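Local coordinates for protein signal transduction histidine kinase, LytS (Clostridium beijerinckii, PDB 5XSJ) that is probably the sensor part of a membrane histidine kinase of a two-component system, which as a whole probably transfers phosphate from ATP to a protein histidine, at residues 34-39 and 49-54; 92-97 and 108-113; 26-31 and 59-64. One frame throughout, in Å; residues are numbered along the deposited sequence.

Contact 1. Residues 34-39 and 49-54; sequences DNFNQY and ESYNNE
Asn35 and Tyr51 lie at the closest point between two consecutive helices of an all-helical, up-and-down four-helix bundle, their CA atoms 5.1 Å apart. The axes of the short segments approach to 7.9 Å and run at 154°, so helix 15-42 and helix 45-67 form a nearly antiparallel hairpin. Asn35 CB packs 3.7 Å from Tyr51 N, side chain against backbone, while its amide lies against Ser50 CB, with CG and OD1 both 3.5 Å from it. That position follows from chi1 of -78°, which sets CG beside the backbone N; the ND2 end is bonded back to Ser31 O one turn earlier.

The side chains of Phe36 and Tyr51 both head into the bundle, Phe36 with CG anti to its backbone N. The touch is made by Phe36 CB on Tyr51 CD1, at 3.7 Å, and the two rings meet obliquely, their planes at 44° and centroids 5.8 Å apart. Both side chains touch helix 73-99: Phe36 on Thr94, and Tyr51 through a hydrogen bond between its OH and Ser91 OG. At the outer margin no direct bond joins the helices; instead one water donates to Asn35 OD1 at 3.1 Å and is hydrogen-bonded to Ser50 OG at 3.0 Å.

Contact 2. Residues 92-97 and 108-113; sequences KNTISA and YDDFVA
Thr94 sits against the backbone of helix 104-133 where Asp110 leads into Phe111. Thr94 (66 Å²) and Asp110 (53 Å²) bury the most surface, with Asn93 and Phe111 adding nearly equal smaller shares. The hydroxyl and methyl of Thr94 divide the work. OG1 reaches Asp110 CB at 3.2 Å, a close polar-to-carbon approach, and lies near Phe111 N without the angle for a hydrogen bond; it is bonded instead to Ser90 O, one turn back in its own helix. The methyl CG2, set anti to the backbone N, comes within 4.0 Å of Phe111 CD1 and equally near Phe111 CB, approaching the ring obliquely.

Asp110 slides past Thr94 in the opposite direction. Its carboxylate ends beside Asn93, with OD2 3.5 Å from Asn93 CB, at the more exposed margin. Phe111, with chi1 of -165°, sends its ring inward, where it packs on Asn37 and Ile40 of helix 15-42 and makes a cation-pi contact with Lys115.

No hydrogen bond joins the two segments. Their axes pass 8.5 Å apart, antiparallel but strongly inclined at 140°, and the CA atoms of Thr94 and Asp110 are 5.6 Å apart. Antiparallel packing of the third and fourth helices, consecutive in the chain, is characteristic of an up-and-down four-helix bundle.

Contact 3. Residues 26-31 and 59-64; sequences KQHVDS and KQKIGN
Lys61 reaches across from helix 45-67 to the imidazole of His28, bringing CD and CE near NE2 and CD2 and ending in a hydrogen bond. NZ donates to His28 NE2 over 2.8 Å, and the nitrogen lies only 7° out of the ring plane, so the ammonium meets the edge of the imidazole rather than a face. Lys61 CE follows at 3.6 Å from NE2, and CD passes 3.9 Å from His28 CD2. The lysine is fully extended beyond CG, and its length spans the gap; the two side chains cross at about a right angle.

Both residues lie on the outer side of the four-helix bundle, linking helix 15-42 to helix 45-67. Neither is fully buried, and the two segments cover just 94 Å² in all. The other ring nitrogen of His28, ND1, is hydrogen-bonded to Glu54 OE1, so both nitrogens of the imidazole are engaged, which should restrict rotation of the ring. With NE2 accepting from the lysine, ND1 would be expected to carry the proton toward the glutamate. Lys61 NZ also forms a salt bridge to Glu24 OE1 of helix 15-42, giving the ammonium two partners on that helix.

Contacts 1 and 3 hold the same pair, helix 15-42 and helix 45-67, with centres 13 Å apart, whereas contact 2 joins helix 73-99 to helix 104-133. Contacts 1 and 2 are partly buried and meet inside the bundle: Phe36 CZ packs 3.6 Å from Thr94 CB, and Tyr51 CE2 approaches Ile95 CD1. Neither has a direct hydrogen bond between its segments. Contact 3 lies at the surface and rests on one direct hydrogen bond from an ammonium to an imidazole, over a surface of 94 Å². It is tied to contact 1 through Glu54 OE1, 2.7 Å from His28 ND1, but stays about 9 Å from contact 2 at the nearest atoms.

Contact 1. Residues 34-39 and 49-54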
# COMPACT_ATOMS: atom_id res chain seq x y z
N ASP B 34 18.82 -3.13 2.27
CA ASP B 34 19.40 -2.25 1.28
C ASP B 34 20.47 -2.97 0.45
O ASP B 34 20.48 -2.89 -0.78
CB ASP B 34 19.99 -1.02 1.98
CG ASP B 34 20.56 -0.02 1.01
OD1 ASP B 34 20.15 -0.01 -0.17
OD2 ASP B 34 21.42 0.78 1.44
N ASN B 35 21.34 -3.72 1.13
CA ASN B 35 22.38 -4.46 0.44
C ASN B 35 21.78 -5.60 -0.37
O ASN B 35 22.17 -5.81 -1.52
CB ASN B 35 23.41 -4.98 1.44
CG ASN B 35 24.38 -3.89 1.87
OD1 ASN B 35 25.30 -3.57 1.13
ND2 ASN B 35 24.14 -3.29 3.04
N PHE B 36 20.81 -6.29 0.22
CA PHE B 36 20.04 -7.32 -0.49
C PHE B 36 19.45 -6.79 -1.81
O PHE B 36 19.65 -7.39 -2.86
CB PHE B 36 18.91 -7.84 0.41
CG PHE B 36 17.88 -8.67 -0.31
CD1 PHE B 36 18.16 -9.97 -0.70
CD2 PHE B 36 16.61 -8.16 -0.57
CE1 PHE B 36 17.21 -10.75 -1.35
CE2 PHE B 36 15.66 -8.93 -1.21
CZ PHE B 36 15.95 -10.23 -1.61
N ASN B 37 18.74 -5.67 -1.73
CA ASN B 37 18.18 -5.00 -2.90
C ASN B 37 19.22 -4.74 -3.98
O ASN B 37 19.04 -5.10 -5.14
CB ASN B 37 17.52 -3.68 -2.50
CG ASN B 37 16.17 -3.88 -1.79
OD1 ASN B 37 15.54 -4.93 -1.90
ND2 ASN B 37 15.74 -2.86 -1.06
N GLN B 38 20.32 -4.11 -3.59
CA GLN B 38 21.40 -3.82 -4.54
C GLN B 38 21.97 -5.08 -5.14
O GLN B 38 22.31 -5.11 -6.33
CB GLN B 38 22.52 -3.02 -3.87
CG GLN B 38 22.08 -1.61 -3.45
CD GLN B 38 23.16 -0.92 -2.64
OE1 GLN B 38 24.27 -0.70 -3.12
NE2 GLN B 38 22.85 -0.62 -1.38
N TYR B 39 22.07 -6.14 -4.35
CA TYR B 39 22.63 -7.39 -4.86
C TYR B 39 21.74 -7.98 -5.96
O TYR B 39 22.24 -8.36 -7.01
CB TYR B 39 22.82 -8.42 -3.76
CG TYR B 39 23.36 -9.73 -4.28
CD1 TYR B 39 24.64 -9.80 -4.84
CD2 TYR B 39 22.61 -10.89 -4.22
CE1 TYR B 39 25.15 -11.00 -5.34
CE2 TYR B 39 23.11 -12.10 -4.71
CZ TYR B 39 24.38 -12.15 -5.26
OH TYR B 39 24.88 -13.34 -5.73
N GLU B 49 27.43 -10.21 0.75
CA GLU B 49 28.21 -10.36 1.97
C GLU B 49 27.70 -9.44 3.07
O GLU B 49 27.54 -9.85 4.22
CB GLU B 49 29.69 -10.07 1.69
CG GLU B 49 30.60 -10.34 2.87
CD GLU B 49 32.03 -9.85 2.63
OE1 GLU B 49 32.85 -9.91 3.57
OE2 GLU B 49 32.33 -9.40 1.50
N SER B 50 27.45 -8.18 2.73
CA SER B 50 26.92 -7.23 3.70
C SER B 50 25.48 -7.56 4.08
O SER B 50 25.08 -7.40 5.24
CB SER B 50 26.99 -5.80 3.17
OG SER B 50 28.33 -5.38 3.04
N TYR B 51 24.69 -8.01 3.12
CA TYR B 51 23.31 -8.45 3.41
C TYR B 51 23.34 -9.50 4.51
O TYR B 51 22.58 -9.45 5.47
CB TYR B 51 22.65 -9.01 2.15
CG TYR B 51 21.77 -10.22 2.43
CD1 TYR B 51 20.48 -10.04 2.91
CD2 TYR B 51 22.21 -11.52 2.20
CE1 TYR B 51 19.67 -11.11 3.19
CE2 TYR B 51 21.38 -12.64 2.48
CZ TYR B 51 20.10 -12.40 2.97
OH TYR B 51 19.19 -13.38 3.28
N ASN B 52 24.25 -10.44 4.34
CA ASN B 52 24.32 -11.60 5.21
C ASN B 52 24.86 -11.24 6.59
O ASN B 52 24.28 -11.64 7.61
CB ASN B 52 25.17 -12.68 4.55
CG ASN B 52 25.23 -13.94 5.38
OD1 ASN B 52 26.32 -14.44 5.71
ND2 ASN B 52 24.06 -14.45 5.76
N ASN B 53 25.94 -10.47 6.63
CA ASN B 53 26.51 -9.99 7.89
C ASN B 53 25.52 -9.20 8.72
O ASN B 53 25.41 -9.40 9.94
CB ASN B 53 27.75 -9.12 7.62
CG ASN B 53 28.96 -9.94 7.12
OD1 ASN B 53 28.90 -11.16 7.00
ND2 ASN B 53 30.04 -9.24 6.81
N GLU B 54 24.79 -8.30 8.08
CA GLU B 54 23.84 -7.49 8.82
C GLU B 54 22.68 -8.32 9.40
O GLU B 54 22.28 -8.07 10.53
CB GLU B 54 23.31 -6.35 7.95
CG GLU B 54 24.40 -5.34 7.57
CD GLU B 54 24.83 -4.47 8.74
OE1 GLU B 54 24.00 -4.14 9.62
OE2 GLU B 54 26.01 -4.09 8.80
O HOH W 1 28.24 -2.82 1.48

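Contact 2. Residues 92-97 and 108-113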
# COMPACT_ATOMS: atom_id res chain seq x y z
N LYS B 92 16.58 -15.30 1.19
CA LYS B 92 17.44 -16.39 0.73
C LYS B 92 16.83 -17.07 -0.50
O LYS B 92 17.54 -17.42 -1.45
CB LYS B 92 17.69 -17.41 1.84
CG LYS B 92 18.78 -16.97 2.82
CD LYS B 92 19.17 -18.05 3.83
CE LYS B 92 20.25 -17.53 4.80
NZ LYS B 92 20.56 -18.45 5.94
N ASN B 93 15.51 -17.26 -0.48
CA ASN B 93 14.84 -17.82 -1.64
C ASN B 93 15.01 -16.93 -2.87
O ASN B 93 15.22 -17.43 -3.97
CB ASN B 93 13.36 -18.07 -1.36
CG ASN B 93 13.13 -19.19 -0.38
OD1 ASN B 93 14.03 -20.00 -0.13
ND2 ASN B 93 11.95 -19.25 0.21
N THR B 94 14.92 -15.62 -2.67
CA THR B 94 15.14 -14.68 -3.78
C THR B 94 16.57 -14.82 -4.31
O THR B 94 16.77 -14.92 -5.50
CB THR B 94 14.90 -13.21 -3.36
OG1 THR B 94 13.59 -13.05 -2.82
CG2 THR B 94 15.05 -12.28 -4.56
N ILE B 95 17.55 -14.82 -3.41
CA ILE B 95 18.95 -14.90 -3.80
C ILE B 95 19.21 -16.19 -4.57
O ILE B 95 19.89 -16.22 -5.59
CB ILE B 95 19.88 -14.82 -2.57
CG1 ILE B 95 19.85 -13.42 -1.96
CG2 ILE B 95 21.31 -15.21 -2.92
CD1 ILE B 95 20.65 -13.32 -0.70
N SER B 96 18.61 -17.26 -4.08
CA SER B 96 18.73 -18.56 -4.71
C SER B 96 18.18 -18.59 -6.14
O SER B 96 18.83 -19.11 -7.04
CB SER B 96 18.03 -19.60 -3.85
OG SER B 96 18.10 -20.87 -4.44
N ALA B 97 17.00 -18.04 -6.37
CA ALA B 97 16.43 -17.99 -7.71
C ALA B 97 17.24 -17.05 -8.60
O ALA B 97 17.44 -17.31 -9.78
CB ALA B 97 14.96 -17.55 -7.67
N TYR B 108 9.63 -12.78 -7.99
CA TYR B 108 8.92 -11.52 -7.77
C TYR B 108 8.27 -11.48 -6.39
O TYR B 108 8.49 -10.54 -5.63
CB TYR B 108 7.87 -11.30 -8.85
CG TYR B 108 6.95 -10.14 -8.57
CD1 TYR B 108 7.35 -8.83 -8.83
CD2 TYR B 108 5.69 -10.34 -8.01
CE1 TYR B 108 6.51 -7.75 -8.56
CE2 TYR B 108 4.85 -9.28 -7.73
CZ TYR B 108 5.26 -7.99 -8.01
OH TYR B 108 4.41 -6.93 -7.72
N ASP B 109 7.51 -12.51 -6.06
CA ASP B 109 6.82 -12.60 -4.77
C ASP B 109 7.79 -12.59 -3.58
O ASP B 109 7.60 -11.82 -2.64
CB ASP B 109 5.97 -13.88 -4.71
CG ASP B 109 4.70 -13.76 -5.54
OD1 ASP B 109 4.45 -12.66 -6.07
OD2 ASP B 109 3.96 -14.77 -5.64
N ASP B 110 8.80 -13.44 -3.63
CA ASP B 110 9.82 -13.49 -2.57
C ASP B 110 10.53 -12.17 -2.43
O ASP B 110 10.85 -11.74 -1.33
CB ASP B 110 10.84 -14.59 -2.85
CG ASP B 110 10.29 -15.98 -2.63
OD1 ASP B 110 9.47 -16.14 -1.72
OD2 ASP B 110 10.70 -16.91 -3.36
N PHE B 111 10.80 -11.53 -3.56
CA PHE B 111 11.53 -10.27 -3.59
C PHE B 111 10.71 -9.19 -2.89
O PHE B 111 11.21 -8.45 -2.05
CB PHE B 111 11.84 -9.87 -5.04
CG PHE B 111 12.88 -8.81 -5.18
CD1 PHE B 111 13.78 -8.55 -4.16
CD2 PHE B 111 12.95 -8.05 -6.34
CE1 PHE B 111 14.76 -7.57 -4.31
CE2 PHE B 111 13.92 -7.08 -6.49
CZ PHE B 111 14.82 -6.83 -5.47
N VAL B 112 9.44 -9.12 -3.26
CA VAL B 112 8.47 -8.23 -2.63
C VAL B 112 8.27 -8.56 -1.15
O VAL B 112 8.31 -7.66 -0.31
CB VAL B 112 7.12 -8.31 -3.36
CG1 VAL B 112 6.02 -7.68 -2.53
CG2 VAL B 112 7.23 -7.62 -4.71
N ALA B 113 8.06 -9.83 -0.83
CA ALA B 113 7.83 -10.21 0.57
C ALA B 113 9.01 -9.81 1.46
O ALA B 113 8.82 -9.30 2.56
CB ALA B 113 7.55 -11.70 0.69

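Contact 3. Residues 26-31 and 59-64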
# COMPACT_ATOMS: atom_id res chain seq x y z
N LYS B 26 17.48 -2.39 14.37
CA LYS B 26 16.73 -1.72 13.31
C LYS B 26 17.66 -1.30 12.17
O LYS B 26 17.34 -1.52 11.00
CB LYS B 26 16.00 -0.51 13.90
CG LYS B 26 15.01 0.17 12.95
CD LYS B 26 14.29 1.30 13.66
CE LYS B 26 13.24 1.90 12.74
NZ LYS B 26 13.79 2.01 11.35
N GLN B 27 18.81 -0.73 12.51
CA GLN B 27 19.82 -0.39 11.51
C GLN B 27 20.33 -1.64 10.77
O GLN B 27 20.53 -1.60 9.54
CB GLN B 27 21.01 0.31 12.15
CG GLN B 27 20.72 1.58 12.92
CD GLN B 27 22.02 2.24 13.41
OE1 GLN B 27 22.94 1.57 13.93
NE2 GLN B 27 22.11 3.56 13.24
N HIS B 28 20.56 -2.73 11.49
CA HIS B 28 21.03 -3.97 10.84
C HIS B 28 20.01 -4.47 9.82
O HIS B 28 20.36 -4.85 8.70
CB HIS B 28 21.30 -5.07 11.86
CG HIS B 28 22.45 -4.81 12.77
ND1 HIS B 28 23.69 -4.40 12.30
CD2 HIS B 28 22.58 -4.91 14.11
CE1 HIS B 28 24.51 -4.24 13.32
NE2 HIS B 28 23.86 -4.53 14.43
N VAL B 29 18.75 -4.49 10.23
CA VAL B 29 17.69 -4.95 9.35
C VAL B 29 17.61 -4.04 8.12
O VAL B 29 17.61 -4.52 7.00
CB VAL B 29 16.31 -4.99 10.05
CG1 VAL B 29 15.27 -5.43 9.08
CG2 VAL B 29 16.34 -5.94 11.26
N ASP B 30 17.57 -2.73 8.35
CA ASP B 30 17.53 -1.77 7.25
C ASP B 30 18.74 -1.92 6.33
O ASP B 30 18.60 -1.95 5.11
CB ASP B 30 17.45 -0.33 7.77
CG ASP B 30 16.15 -0.06 8.54
OD1 ASP B 30 15.27 -0.95 8.56
OD2 ASP B 30 16.01 1.04 9.13
N SER B 31 19.93 -2.05 6.90
CA SER B 31 21.12 -2.15 6.06
C SER B 31 21.15 -3.48 5.32
O SER B 31 21.61 -3.57 4.17
CB SER B 31 22.37 -1.97 6.91
OG SER B 31 23.52 -2.33 6.16
N LYS B 59 19.88 -10.83 14.08
CA LYS B 59 19.45 -12.07 14.71
C LYS B 59 20.06 -12.29 16.11
O LYS B 59 19.35 -12.63 17.07
CB LYS B 59 19.81 -13.25 13.79
CG LYS B 59 19.37 -14.60 14.30
CD LYS B 59 17.87 -14.81 14.12
CE LYS B 59 17.45 -16.15 14.74
NZ LYS B 59 15.97 -16.29 14.80
N GLN B 60 21.37 -12.10 16.23
CA GLN B 60 22.07 -12.31 17.51
C GLN B 60 21.61 -11.34 18.57
O GLN B 60 21.38 -11.72 19.71
CB GLN B 60 23.60 -12.17 17.32
CG GLN B 60 24.44 -12.69 18.51
CD GLN B 60 24.63 -11.66 19.62
OE1 GLN B 60 24.26 -10.49 19.48
NE2 GLN B 60 25.24 -12.09 20.73
N LYS B 61 21.49 -10.07 18.19
CA LYS B 61 21.09 -9.04 19.15
C LYS B 61 19.63 -9.19 19.58
O LYS B 61 19.30 -8.94 20.73
CB LYS B 61 21.37 -7.65 18.58
CG LYS B 61 22.86 -7.41 18.43
CD LYS B 61 23.20 -6.07 17.81
CE LYS B 61 24.72 -5.97 17.61
NZ LYS B 61 25.14 -4.71 16.93
N ILE B 62 18.76 -9.61 18.67
CA ILE B 62 17.39 -9.94 19.07
C ILE B 62 17.42 -11.07 20.11
O ILE B 62 16.72 -11.03 21.12
CB ILE B 62 16.51 -10.35 17.87
CG1 ILE B 62 16.27 -9.15 16.96
CG2 ILE B 62 15.18 -10.92 18.36
CD1 ILE B 62 15.65 -9.53 15.64
N GLY B 63 18.25 -12.08 19.85
CA GLY B 63 18.46 -13.17 20.79
C GLY B 63 18.96 -12.67 22.13
O GLY B 63 18.54 -13.14 23.18
N ASN B 64 19.85 -11.68 22.11
CA ASN B 64 20.38 -11.14 23.35
C ASN B 64 19.29 -10.48 24.18
O ASN B 64 19.20 -10.73 25.38
CB ASN B 64 21.52 -10.16 23.07
CG ASN B 64 22.11 -9.58 24.35
OD1 ASN B 64 22.68 -10.32 25.16
ND2 ASN B 64 21.99 -8.27 24.53